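Local coordinates for protein inorganic pyrophosphatase (Shewanella sp. AS-11, PDB 6LL8) that probably hydrolyses inorganic diphosphate to two phosphates, as a family II pyrophosphatase using a manganese or magnesium cluster in a cleft between its two domains, at residues 7-12 / 202-207; 194-199 / 241-246; 232-237 / 283-288; 252-255 / 260-263. One frame throughout, in Å; residues are numbered along the deposited sequence. Where two conformers were deposited one is given.

Interaction 1: residues 7-12 / 202-207; sequences VGHKIP and DFKDFN. With MG (magnesium ion), chain C; 2PN (imidodiphosphoric acid), chain I.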
loop_
_atom_site.group_PDB
_atom_site.type_symbol
_atom_site.label_atom_id
_atom_site.label_comp_id
_atom_site.label_asym_id
_atom_site.label_seq_id
_atom_site.Cartn_x
_atom_site.Cartn_y
_atom_site.Cartn_z
ATOM N N VAL A 7 0.557 -0.079 13.314
ATOM C CA VAL A 7 -0.456 -0.625 12.390
ATOM C C VAL A 7 -0.514 0.219 11.119
ATOM O O VAL A 7 -0.548 1.455 11.145
ATOM C CB VAL A 7 -1.801 -0.779 13.081
ATOM C CG1 VAL A 7 -2.343 0.524 13.544
ATOM C CG2 VAL A 7 -2.807 -1.478 12.200
ATOM N N GLY A 8 -0.565 -0.502 10.016
ATOM C CA GLY A 8 -0.676 0.091 8.686
ATOM C C GLY A 8 -2.099 0.229 8.218
ATOM O O GLY A 8 -3.046 0.199 8.991
ATOM N N HIS A 9 -2.247 0.462 6.923
ATOM C CA HIS A 9 -3.572 0.810 6.397
ATOM C C HIS A 9 -4.538 -0.360 6.436
ATOM O O HIS A 9 -4.148 -1.528 6.344
ATOM C CB HIS A 9 -3.496 1.458 5.004
ATOM C CG HIS A 9 -2.714 0.761 3.936
ATOM N ND1 HIS A 9 -3.160 -0.366 3.264
ATOM C CD2 HIS A 9 -1.522 1.081 3.374
ATOM C CE1 HIS A 9 -2.211 -0.692 2.352
ATOM N NE2 HIS A 9 -1.201 0.170 2.396
ATOM N N LYS A 10 -5.827 -0.017 6.438
ATOM C CA LYS A 10 -6.881 -0.959 6.078
ATOM C C LYS A 10 -6.502 -1.646 4.774
ATOM O O LYS A 10 -5.907 -1.032 3.902
ATOM C CB LYS A 10 -8.210 -0.230 5.943
ATOM C CG LYS A 10 -8.913 0.146 7.232
ATOM C CD LYS A 10 -10.287 0.727 7.009
ATOM C CE LYS A 10 -11.079 0.853 8.285
ATOM N NZ LYS A 10 -12.436 1.349 7.935
ATOM N N ILE A 11 -6.898 -2.901 4.660
ATOM C CA ILE A 11 -6.536 -3.721 3.477
ATOM C C ILE A 11 -5.020 -3.677 3.350
ATOM O O ILE A 11 -4.416 -3.114 2.429
ATOM C CB ILE A 11 -7.298 -3.340 2.203
ATOM C CG1 ILE A 11 -8.808 -3.361 2.522
ATOM C CG2 ILE A 11 -6.927 -4.314 1.084
ATOM C CD1 ILE A 11 -9.689 -3.076 1.379
ATOM N N PRO A 12 -4.321 -4.212 4.358
ATOM C CA PRO A 12 -2.869 -4.019 4.419
ATOM C C PRO A 12 -2.178 -4.744 3.271
ATOM O O PRO A 12 -2.532 -5.853 2.901
ATOM C CB PRO A 12 -2.491 -4.636 5.748
ATOM C CG PRO A 12 -3.588 -5.607 6.067
ATOM C CD PRO A 12 -4.847 -4.938 5.526
ATOM N N ASP A 202 -6.284 -4.911 -3.093
ATOM C CA ASP A 202 -5.339 -3.797 -2.904
ATOM C C ASP A 202 -6.108 -2.517 -3.141
ATOM O O ASP A 202 -5.836 -1.795 -4.116
ATOM C CB ASP A 202 -4.150 -3.961 -3.823
ATOM C CG ASP A 202 -3.067 -2.926 -3.728
ATOM O OD1 ASP A 202 -3.116 -2.123 -2.778
ATOM O OD2 ASP A 202 -2.140 -3.023 -4.593
ATOM N N PHE A 203 -7.075 -2.293 -2.286
ATOM C CA PHE A 203 -8.111 -1.269 -2.447
ATOM C C PHE A 203 -8.007 -0.238 -1.352
ATOM O O PHE A 203 -7.828 -0.623 -0.189
ATOM C CB PHE A 203 -9.473 -1.966 -2.412
ATOM C CG PHE A 203 -10.644 -1.031 -2.565
ATOM C CD1 PHE A 203 -11.201 -0.440 -1.444
ATOM C CD2 PHE A 203 -11.151 -0.749 -3.820
ATOM C CE1 PHE A 203 -12.276 0.416 -1.576
ATOM C CE2 PHE A 203 -12.217 0.142 -3.942
ATOM C CZ PHE A 203 -12.759 0.712 -2.818
ATOM N N LYS A 204 -8.141 1.028 -1.721
ATOM C CA LYS A 204 -8.129 2.137 -0.770
ATOM C C LYS A 204 -9.246 3.108 -1.096
ATOM O O LYS A 204 -9.470 3.427 -2.264
ATOM C CB LYS A 204 -6.807 2.892 -0.821
ATOM C CG LYS A 204 -5.614 2.049 -0.378
ATOM C CD LYS A 204 -4.314 2.815 -0.537
ATOM C CE LYS A 204 -3.113 1.991 -0.088
ATOM N NZ LYS A 204 -1.870 2.758 -0.266
ATOM N N ASP A 205 -9.892 3.603 -0.063
ATOM C CA ASP A 205 -10.820 4.736 -0.156
ATOM C C ASP A 205 -10.066 6.027 0.126
ATOM O O ASP A 205 -9.186 6.087 1.009
ATOM C CB ASP A 205 -11.998 4.593 0.793
ATOM C CG ASP A 205 -13.129 3.739 0.271
ATOM O OD1 ASP A 205 -13.425 3.838 -0.938
ATOM O OD2 ASP A 205 -13.725 2.986 1.055
ATOM N N PHE A 206 -10.469 7.055 -0.582
ATOM C CA PHE A 206 -9.950 8.427 -0.471
ATOM C C PHE A 206 -11.119 9.371 -0.312
ATOM O O PHE A 206 -12.085 9.297 -1.080
ATOM C CB PHE A 206 -9.180 8.815 -1.730
ATOM C CG PHE A 206 -7.960 7.961 -1.952
ATOM C CD1 PHE A 206 -8.055 6.758 -2.633
ATOM C CD2 PHE A 206 -6.737 8.321 -1.418
ATOM C CE1 PHE A 206 -6.961 5.938 -2.794
ATOM C CE2 PHE A 206 -5.630 7.511 -1.606
ATOM C CZ PHE A 206 -5.743 6.310 -2.275
ATOM N N ASN A 207 -10.984 10.305 0.610
ATOM C CA ASN A 207 -11.881 11.478 0.690
ATOM C C ASN A 207 -11.250 12.599 -0.126
ATOM O O ASN A 207 -10.200 13.149 0.291
ATOM C CB ASN A 207 -12.055 11.879 2.144
ATOM C CG ASN A 207 -12.966 13.056 2.303
ATOM O OD1 ASN A 207 -13.388 13.651 1.337
ATOM N ND2 ASN A 207 -13.233 13.395 3.536
HETATM MG MG MG C . 0.821 0.102 1.491
HETATM P P1 2PN I . 1.430 1.820 -1.027
HETATM O O1 2PN I . 0.515 1.518 0.156
HETATM O O2 2PN I . 1.613 0.629 -1.929
HETATM O O3 2PN I . 2.751 2.400 -0.558
HETATM N N1 2PN I . 0.690 3.000 -1.903
HETATM P P2 2PN I . -0.046 3.070 -3.378
HETATM O O4 2PN I . -1.402 3.709 -3.094
HETATM O O5 2PN I . -0.206 1.657 -3.896
HETATM O O6 2PN I . 0.809 3.932 -4.275
HETATM O O HOH W 1 -7.593 0.560 2.360
HETATM O O HOH W 2 -3.102 -2.952 -0.165
HETATM O O HOH W 3 -5.103 -1.245 0.627
#
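Asp202 and Ile11 meet where the DHH and DHHA2 domains close on each other, and water does much of the joining. Water 2 lies 2.7 Å from Asp202 OD1 and near Ile11 O, while Asp202 OD1 also forms a salt bridge with Arg294, its strongest polar partner. At Phe203 the contact is partly apolar: Ile11 CD1 reaches the edge of the phenyl ring, near its plane, and sits 4.0 Å from Phe203 CB. Ile11 CG1 lies opposite its carbonyl carbon (chi1 -53°), a rotation that sends CD1 to this edge. A glycine in place of Ile11 would probably open a gap beside the Phe203 ring and strip the apolar part of the contact, leaving the bridging waters and the Lys204-His9 contact. The carbonyl oxygen Phe203 O is bridged to Lys10 O by water 1, at 2.8 Å from each oxygen. Lys204 then runs out extended and crosses the His9 side chain at about a right angle. Its CE lies over one face of the imidazole, 3.8 Å from the ring centroid, a CH-pi contact that helps fix the plane of the ring. At the ring's edge His9 ND1 donates to Lys10 O at 2.9 Å, close to the ring plane, and His9 NE2 is left to bind magnesium at 2.2 Å. Beyond CE, Lys204 NZ donates to imidodiphosphate O1 at 2.7 Å and to O4 at 3.0 Å. Asp13 and Asp73 share the metal with His9. Metal ligands from one domain and phosphate-binding cations from the other, meeting over the substrate analogue, mark the interdomain active site of family II pyrophosphatases.

Interaction 2: residues 194-199 / 241-246; sequences PARDLV and KVEGNR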
loop_
_atom_site.group_PDB
_atom_site.type_symbol
_atom_site.label_atom_id
_atom_site.label_comp_id
_atom_site.label_asym_id
_atom_site.label_seq_id
_atom_site.Cartn_x
_atom_site.Cartn_y
_atom_site.Cartn_z
ATOM N N PRO A 194 -12.725 -14.963 -6.905
ATOM C CA PRO A 194 -13.925 -14.177 -7.176
ATOM C C PRO A 194 -13.600 -12.716 -7.508
ATOM O O PRO A 194 -12.675 -12.128 -6.917
ATOM C CB PRO A 194 -14.720 -14.320 -5.867
ATOM C CG PRO A 194 -14.278 -15.615 -5.251
ATOM C CD PRO A 194 -12.811 -15.686 -5.621
ATOM N N ALA A 195 -14.391 -12.102 -8.357
ATOM C CA ALA A 195 -14.199 -10.702 -8.760
ATOM C C ALA A 195 -14.073 -9.816 -7.525
ATOM O O ALA A 195 -13.170 -8.967 -7.499
ATOM C CB ALA A 195 -15.307 -10.266 -9.680
ATOM N N ARG A 196 -14.950 -9.934 -6.541
ATOM C CA ARG A 196 -14.920 -8.994 -5.403
ATOM C C ARG A 196 -13.599 -9.138 -4.652
ATOM O O ARG A 196 -13.061 -8.133 -4.163
ATOM C CB ARG A 196 -16.133 -9.175 -4.494
ATOM C CG ARG A 196 -16.100 -8.340 -3.217
ATOM C CD ARG A 196 -16.051 -6.834 -3.451
ATOM N NE ARG A 196 -17.121 -6.300 -4.277
ATOM C CZ ARG A 196 -18.262 -5.816 -3.818
ATOM N NH1 ARG A 196 -18.508 -5.779 -2.536
ATOM N NH2 ARG A 196 -19.159 -5.336 -4.652
ATOM N N ASP A 197 -13.089 -10.355 -4.523
ATOM C CA ASP A 197 -11.824 -10.567 -3.797
ATOM C C ASP A 197 -10.686 -9.892 -4.557
ATOM O O ASP A 197 -9.779 -9.354 -3.908
ATOM C CB ASP A 197 -11.562 -12.052 -3.566
ATOM C CG ASP A 197 -12.504 -12.749 -2.591
ATOM O OD1 ASP A 197 -13.158 -12.051 -1.805
ATOM O OD2 ASP A 197 -12.480 -13.971 -2.576
ATOM N N LEU A 198 -10.728 -9.872 -5.892
ATOM C CA LEU A 198 -9.692 -9.158 -6.659
ATOM C C LEU A 198 -9.875 -7.649 -6.524
ATOM O O LEU A 198 -8.885 -6.922 -6.302
ATOM C CB LEU A 198 -9.749 -9.587 -8.116
ATOM C CG LEU A 198 -9.352 -11.029 -8.410
ATOM C CD1 LEU A 198 -9.582 -11.336 -9.869
ATOM C CD2 LEU A 198 -7.910 -11.316 -8.013
ATOM N N VAL A 199 -11.094 -7.145 -6.650
ATOM C CA VAL A 199 -11.335 -5.694 -6.525
ATOM C C VAL A 199 -10.797 -5.223 -5.158
ATOM O O VAL A 199 -10.211 -4.150 -5.092
ATOM C CB VAL A 199 -12.826 -5.368 -6.719
ATOM C CG1 VAL A 199 -13.152 -3.951 -6.354
ATOM C CG2 VAL A 199 -13.272 -5.693 -8.128
ATOM N N LYS A 241 -19.493 0.656 -5.841
ATOM C CA LYS A 241 -19.777 2.096 -5.851
ATOM C C LYS A 241 -21.056 2.343 -5.049
ATOM O O LYS A 241 -21.122 3.237 -4.201
ATOM C CB LYS A 241 -19.888 2.608 -7.282
ATOM C CG LYS A 241 -20.244 4.082 -7.388
ATOM C CD LYS A 241 -20.395 4.497 -8.810
ATOM C CE LYS A 241 -20.793 5.947 -8.951
ATOM N NZ LYS A 241 -22.186 6.200 -8.491
ATOM N N VAL A 242 -22.108 1.600 -5.361
ATOM C CA VAL A 242 -23.428 1.777 -4.715
ATOM C C VAL A 242 -23.338 1.375 -3.255
ATOM O O VAL A 242 -23.831 2.087 -2.374
ATOM C CB VAL A 242 -24.503 0.956 -5.448
ATOM C CG1 VAL A 242 -25.783 0.887 -4.633
ATOM C CG2 VAL A 242 -24.706 1.493 -6.840
ATOM N N GLU A 243 -22.700 0.244 -2.981
ATOM C CA GLU A 243 -22.665 -0.295 -1.603
ATOM C C GLU A 243 -22.056 0.714 -0.641
ATOM O O GLU A 243 -22.525 0.786 0.509
ATOM C CB GLU A 243 -21.860 -1.576 -1.535
ATOM C CG GLU A 243 -22.540 -2.740 -2.222
ATOM C CD GLU A 243 -21.641 -3.933 -2.477
ATOM O OE1 GLU A 243 -20.613 -4.037 -1.778
ATOM O OE2 GLU A 243 -21.961 -4.752 -3.398
ATOM N N GLY A 244 -21.058 1.475 -1.087
ATOM C CA GLY A 244 -20.384 2.434 -0.200
ATOM C C GLY A 244 -20.784 3.859 -0.476
ATOM O O GLY A 244 -20.176 4.765 0.091
ATOM N N ASN A 245 -21.811 4.084 -1.292
ATOM C CA ASN A 245 -22.263 5.441 -1.681
ATOM C C ASN A 245 -21.042 6.252 -2.113
ATOM O O ASN A 245 -20.832 7.400 -1.698
ATOM C CB ASN A 245 -23.019 6.129 -0.545
ATOM C CG ASN A 245 -23.802 7.336 -1.008
ATOM O OD1 ASN A 245 -24.216 7.422 -2.157
ATOM N ND2 ASN A 245 -24.015 8.283 -0.105
ATOM N N ARG A 246 -20.260 5.672 -2.997
ATOM C CA ARG A 246 -19.035 6.331 -3.480
ATOM C C ARG A 246 -19.326 7.192 -4.699
ATOM O O ARG A 246 -20.209 6.862 -5.536
ATOM C CB ARG A 246 -17.989 5.276 -3.828
ATOM C CG ARG A 246 -17.488 4.480 -2.633
ATOM C CD ARG A 246 -16.455 3.430 -3.023
ATOM N NE ARG A 246 -15.849 2.819 -1.857
ATOM C CZ ARG A 246 -16.371 1.817 -1.167
ATOM N NH1 ARG A 246 -17.481 1.211 -1.544
ATOM N NH2 ARG A 246 -15.804 1.440 -0.045
#
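Arg196 and Glu243 approach from opposite directions, each reaching out from its own helix until guanidinium and carboxylate meet end-on. Two nitrogens grip two oxygens: Arg196 NH1 donates to Glu243 OE1 at 2.8 Å, and Arg196 NH2 to Glu243 OE2 at 3.1 Å. Although the pairing is bidentate, the two flat groups are not coplanar, their planes standing 49° apart. The twist shows in the individual bonds. Glu243 OE1 offers its syn lone pair to NH1, whereas OE2 is met by NH2 from above the carboxylate plane. Seen from the arginine, the carboxylate carbon stays at the guanidinium edge, with OE2 nearly in its plane and OE1 somewhat tilted from it.

The arginine owes this direction to its bends. Its CG is opposite the backbone N (chi1 174°), and the chain then turns at both chi2 and chi3, which swings the end of the group across to the neighbouring helix. Glu243 needs no such detour, its chain being extended beyond CG. The guanidinium has a second acidic partner, since Arg196 NE forms a salt bridge with Asp236 on the same helix 230-243. Bonds from NE, NH1 and NH2 to two carboxylates thus hold the guanidinium in place and probably fix its rotation.

Just past Glu243 the long helix stops. Arg246 N bonds to Lys241 O at 2.8 Å and Asn245 N to Val242 O at 3.0 Å, with Asn245 at positive phi. The salt bridge therefore ties the short helix 195-199 to the C-terminal end of helix 230-243 in the DHHA2 domain, within the Schellman motif that ends it, with Asn245 as the C-prime residue.

Interaction 3: residues 232-237 / 283-288; sequences DLEADI and DGRVWL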
loop_
_atom_site.group_PDB
_atom_site.type_symbol
_atom_site.label_atom_id
_atom_site.label_comp_id
_atom_site.label_asym_id
_atom_site.label_seq_id
_atom_site.Cartn_x
_atom_site.Cartn_y
_atom_site.Cartn_z
ATOM N N ASP A 232 -16.711 -9.086 -15.463
ATOM C CA ASP A 232 -17.100 -9.382 -14.053
ATOM C C ASP A 232 -16.506 -8.323 -13.121
ATOM O O ASP A 232 -17.182 -7.889 -12.198
ATOM C CB ASP A 232 -16.683 -10.801 -13.645
ATOM C CG ASP A 232 -17.441 -11.934 -14.351
ATOM O OD1 ASP A 232 -18.471 -11.629 -14.917
ATOM O OD2 ASP A 232 -16.951 -13.063 -14.290
ATOM N N LEU A 233 -15.279 -7.879 -13.370
ATOM C CA LEU A 233 -14.690 -6.801 -12.552
ATOM C C LEU A 233 -15.471 -5.510 -12.745
ATOM O O LEU A 233 -15.723 -4.795 -11.763
ATOM C CB LEU A 233 -13.223 -6.603 -12.899
ATOM C CG LEU A 233 -12.282 -7.769 -12.616
ATOM C CD1 LEU A 233 -10.921 -7.504 -13.209
ATOM C CD2 LEU A 233 -12.169 -8.041 -11.137
ATOM N N GLU A 234 -15.840 -5.201 -13.985
ATOM C CA GLU A 234 -16.595 -3.973 -14.283
ATOM C C GLU A 234 -17.951 -4.003 -13.573
ATOM O O GLU A 234 -18.387 -2.984 -13.008
ATOM C CB GLU A 234 -16.744 -3.799 -15.789
ATOM C CG GLU A 234 -15.412 -3.519 -16.463
ATOM C CD GLU A 234 -15.544 -3.387 -17.961
ATOM O OE1 GLU A 234 -16.000 -4.377 -18.609
ATOM O OE2 GLU A 234 -15.178 -2.314 -18.471
ATOM N N ALA A 235 -18.631 -5.142 -13.603
ATOM C CA ALA A 235 -19.935 -5.266 -12.926
ATOM C C ALA A 235 -19.712 -5.103 -11.432
ATOM O O ALA A 235 -20.530 -4.474 -10.741
ATOM C CB ALA A 235 -20.583 -6.594 -13.235
ATOM N N ASP A 236 -18.625 -5.669 -10.919
ATOM C CA ASP A 236 -18.404 -5.631 -9.467
ATOM C C ASP A 236 -18.075 -4.230 -8.954
ATOM O O ASP A 236 -18.558 -3.851 -7.875
ATOM C CB ASP A 236 -17.345 -6.629 -9.045
ATOM C CG ASP A 236 -17.405 -6.840 -7.547
ATOM O OD1 ASP A 236 -18.458 -7.362 -7.036
ATOM O OD2 ASP A 236 -16.460 -6.393 -6.887
ATOM N N ILE A 237 -17.303 -3.443 -9.706
ATOM C CA ILE A 237 -16.982 -2.077 -9.228
ATOM C C ILE A 237 -18.248 -1.215 -9.218
ATOM O O ILE A 237 -18.355 -0.337 -8.368
ATOM C CB ILE A 237 -15.812 -1.421 -9.947
ATOM C CG1 ILE A 237 -16.065 -1.191 -11.435
ATOM C CG2 ILE A 237 -14.540 -2.200 -9.686
ATOM C CD1 ILE A 237 -14.963 -0.385 -12.100
ATOM N N ASP A 283 -16.232 3.688 -22.910
ATOM C CA ASP A 283 -17.058 2.655 -22.248
ATOM C C ASP A 283 -16.354 2.177 -20.974
ATOM O O ASP A 283 -16.238 0.972 -20.742
ATOM C CB ASP A 283 -17.374 1.525 -23.205
ATOM C CG ASP A 283 -18.268 1.955 -24.345
ATOM O OD1 ASP A 283 -18.817 3.089 -24.304
ATOM O OD2 ASP A 283 -18.399 1.158 -25.242
ATOM N N GLY A 284 -15.933 3.134 -20.178
ATOM C CA GLY A 284 -15.460 2.864 -18.819
ATOM C C GLY A 284 -14.054 2.308 -18.720
ATOM O O GLY A 284 -13.683 1.901 -17.618
ATOM N N ARG A 285 -13.269 2.375 -19.772
ATOM C CA ARG A 285 -11.878 1.894 -19.720
ATOM C C ARG A 285 -10.967 2.942 -20.314
ATOM O O ARG A 285 -11.330 3.617 -21.319
ATOM C CB ARG A 285 -11.719 0.595 -20.506
ATOM C CG ARG A 285 -12.707 -0.484 -20.104
ATOM C CD ARG A 285 -12.336 -1.762 -20.799
ATOM N NE ARG A 285 -13.307 -2.798 -20.529
ATOM C CZ ARG A 285 -13.399 -3.942 -21.187
ATOM N NH1 ARG A 285 -12.562 -4.219 -22.169
ATOM N NH2 ARG A 285 -14.349 -4.806 -20.873
ATOM N N VAL A 286 -9.760 3.029 -19.779
ATOM C CA VAL A 286 -8.729 3.902 -20.382
ATOM C C VAL A 286 -7.366 3.254 -20.162
ATOM O O VAL A 286 -7.067 2.793 -19.045
ATOM C CB VAL A 286 -8.797 5.352 -19.854
ATOM C CG1 VAL A 286 -8.577 5.462 -18.356
ATOM C CG2 VAL A 286 -7.821 6.257 -20.601
ATOM N N TRP A 287 -6.520 3.270 -21.162
ATOM C CA TRP A 287 -5.123 2.805 -21.057
ATOM C C TRP A 287 -4.253 3.981 -20.684
ATOM O O TRP A 287 -4.281 5.043 -21.344
ATOM C CB TRP A 287 -4.633 2.187 -22.367
ATOM C CG TRP A 287 -3.200 1.792 -22.289
ATOM C CD1 TRP A 287 -2.156 2.430 -22.895
ATOM C CD2 TRP A 287 -2.608 0.777 -21.459
ATOM N NE1 TRP A 287 -0.976 1.846 -22.544
ATOM C CE2 TRP A 287 -1.214 0.802 -21.693
ATOM C CE3 TRP A 287 -3.125 -0.218 -20.627
ATOM C CZ2 TRP A 287 -0.329 -0.064 -21.060
ATOM C CZ3 TRP A 287 -2.244 -1.089 -20.009
ATOM C CH2 TRP A 287 -0.863 -1.013 -20.218
ATOM N N LEU A 288 -3.518 3.805 -19.594
ATOM C CA LEU A 288 -2.633 4.827 -19.009
ATOM C C LEU A 288 -1.202 4.330 -19.142
ATOM O O LEU A 288 -0.653 3.674 -18.253
ATOM C CB LEU A 288 -3.008 5.113 -17.559
ATOM C CG LEU A 288 -4.460 5.563 -17.349
ATOM C CD1 LEU A 288 -4.743 5.674 -15.862
ATOM C CD2 LEU A 288 -4.756 6.869 -18.061
HETATM O O HOH W 4 -15.168 -0.291 -16.727
HETATM O O HOH W 5 -16.621 -1.644 -20.833
#
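Glu234 joins Arg285 in a bidentate salt bridge between helix 230-243 and the edge strand 285-289 of the mixed sheet in the DHHA2 domain. From CB, which points toward the strand, the glutamate chain runs out extended through CG, and these carbons serve as a spacer with the contacts left to the carboxylate. CD arrives at the edge of the guanidinium, in its plane, 3.5 Å from Arg285 NE. At the tip the two oxygens divide the work. Glu234 OE1 accepts a hydrogen bond from Arg285 NH2 at 2.8 Å, and OE2 accepts one from NE at 2.8 Å that is almost straight, with an angle of 178° at the hydrogen.

This is a side-on grip, yet the acid is turned: the carboxylate and guanidinium planes stand 49° apart, so both nitrogens reach their oxygens from above the carboxylate plane. The aliphatic part of the arginine also lies against the acid, with Arg285 CG 3.5 Å from OE2.

OE2 carries the heavier load. Besides the bond from NE it accepts hydrogen bonds from two waters, 4 and 5. Water 4 leads back to the turn before the strand, lying 2.7 Å from Glu234 OE2 and 2.8 Å from Gly284 O.

Interaction 4: residues 252-255 / 260-263; sequences LLTD and GSEM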
loop_
_atom_site.group_PDB
_atom_site.type_symbol
_atom_site.label_atom_id
_atom_site.label_comp_id
_atom_site.label_asym_id
_atom_site.label_seq_id
_atom_site.Cartn_x
_atom_site.Cartn_y
_atom_site.Cartn_z
ATOM N N LEU A 252 -7.271 -0.254 -11.221
ATOM C CA LEU A 252 -6.057 -0.289 -12.044
ATOM C C LEU A 252 -5.628 -1.713 -12.285
ATOM O O LEU A 252 -5.359 -2.456 -11.333
ATOM C CB LEU A 252 -4.931 0.439 -11.305
ATOM C CG LEU A 252 -5.121 1.935 -11.087
ATOM C CD1 LEU A 252 -4.315 2.380 -9.877
ATOM C CD2 LEU A 252 -4.703 2.713 -12.325
ATOM N N LEU A 253 -5.583 -2.101 -13.545
ATOM C CA LEU A 253 -5.014 -3.405 -13.957
ATOM C C LEU A 253 -3.617 -3.055 -14.479
ATOM O O LEU A 253 -3.470 -2.450 -15.551
ATOM C CB LEU A 253 -5.884 -4.053 -15.034
ATOM C CG LEU A 253 -7.361 -4.192 -14.698
ATOM C CD1 LEU A 253 -8.088 -4.864 -15.859
ATOM C CD2 LEU A 253 -7.573 -4.978 -13.410
ATOM N N THR A 254 -2.603 -3.334 -13.680
ATOM C CA THR A 254 -1.252 -2.800 -13.877
ATOM C C THR A 254 -0.337 -3.914 -14.351
ATOM O O THR A 254 -0.149 -4.898 -13.659
ATOM C CB THR A 254 -0.739 -2.167 -12.601
ATOM O OG1 THR A 254 -1.620 -1.103 -12.233
ATOM C CG2 THR A 254 0.676 -1.672 -12.754
ATOM N N ASP A 255 0.244 -3.731 -15.539
ATOM C CA ASP A 255 1.198 -4.680 -16.125
ATOM C C ASP A 255 2.591 -4.171 -15.803
ATOM O O ASP A 255 2.991 -3.105 -16.296
ATOM C CB ASP A 255 0.922 -4.763 -17.623
ATOM C CG ASP A 255 1.756 -5.791 -18.342
ATOM O OD1 ASP A 255 2.963 -5.821 -18.077
ATOM O OD2 ASP A 255 1.146 -6.609 -19.125
ATOM N N GLY A 260 2.500 -0.079 -17.506
ATOM C CA GLY A 260 1.316 0.766 -17.687
ATOM C C GLY A 260 0.103 0.103 -17.089
ATOM O O GLY A 260 0.181 -1.068 -16.642
ATOM N N SER A 261 -1.003 0.833 -17.053
ATOM C CA SER A 261 -2.230 0.333 -16.409
ATOM C C SER A 261 -3.429 0.568 -17.299
ATOM O O SER A 261 -3.560 1.663 -17.864
ATOM C CB SER A 261 -2.474 1.037 -15.079
ATOM O OG SER A 261 -1.433 0.807 -14.141
ATOM N N GLU A 262 -4.347 -0.392 -17.300
ATOM C CA GLU A 262 -5.702 -0.126 -17.795
ATOM C C GLU A 262 -6.547 0.246 -16.588
ATOM O O GLU A 262 -6.598 -0.557 -15.641
ATOM C CB GLU A 262 -6.249 -1.349 -18.516
ATOM C CG GLU A 262 -7.615 -1.057 -19.099
ATOM C CD GLU A 262 -8.213 -2.128 -19.957
ATOM O OE1 GLU A 262 -8.221 -3.252 -19.507
ATOM O OE2 GLU A 262 -8.709 -1.791 -21.029
ATOM N N MET A 263 -7.218 1.365 -16.635
ATOM C CA MET A 263 -8.102 1.765 -15.548
ATOM C C MET A 263 -9.537 1.512 -15.940
ATOM O O MET A 263 -9.988 1.980 -16.978
ATOM C CB MET A 263 -7.917 3.239 -15.207
ATOM C CG MET A 263 -8.729 3.691 -14.008
ATOM S SD MET A 263 -8.655 5.467 -13.702
ATOM C CE MET A 263 -7.126 5.549 -12.771
#
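Thr254 OG1 and Ser261 OG each lie opposite their own carbonyl carbon (chi1 -60° and -62°), and these matching rotations bring the two hydroxyls together on the same face of the sheet. Thr254 OG1 donates to Ser261 OG at 2.7 Å across the antiparallel hairpin. Both oxygens have a further partner, Gln217 for the threonine and the carbonyl of Val291 for the serine. Valine in place of Thr254 would probably leave Ser261 OG without this donor and Gln217 without its acceptor.

Along the same face, Leu252 and Met263 lie side by side, Leu252 CD2 resting 3.8 Å from Met263 CE. Leu253 and Glu262 do likewise on the other face, where the methyl Leu253 CD1 approaches Glu262 OE1, itself paired with Lys230.

Hydrogen-bonded pairs (Leu253-Glu262, Asp255-Gly260) alternate with non-hydrogen-bonded ones (Leu252-Met263, Thr254-Ser261). Leu253 N reaches Glu262 O at 2.8 Å, and Glu262 N returns to Leu253 O at the same length. Asp255 N to Gly260 O is 2.9 Å, while Gly260 N to Asp255 O stretches to 3.3 Å near the turn. With strand directions 157° apart, the pair is a classic beta hairpin, the third and fourth strands of the five-stranded mixed sheet of the DHHA2 domain.

How the interactions relate
Three of the four contacts lie wholly in the DHHA2 domain, and interaction 1 joins that domain to the DHH domain across the active site. Interactions 1, 3 and 4 reach the same mixed sheet, interaction 1 at edge strand 203-208 and interaction 3 at the opposite edge, 285-289. Along the chain interaction 1 closes before 3 and 4 open, interaction 2 alternates with both 1 and 3, and interaction 4 is nested inside 3. Interactions 3 and 4, centres about 11 Å apart, touch through neighbouring strands. Interactions 2 and 3 share helix 230-243, linked by Arg196 and Asp236, and Asp205 pairs with Arg246 between 1 and 2. Contacts thus connect the catalytic cleft with the domain's far edge.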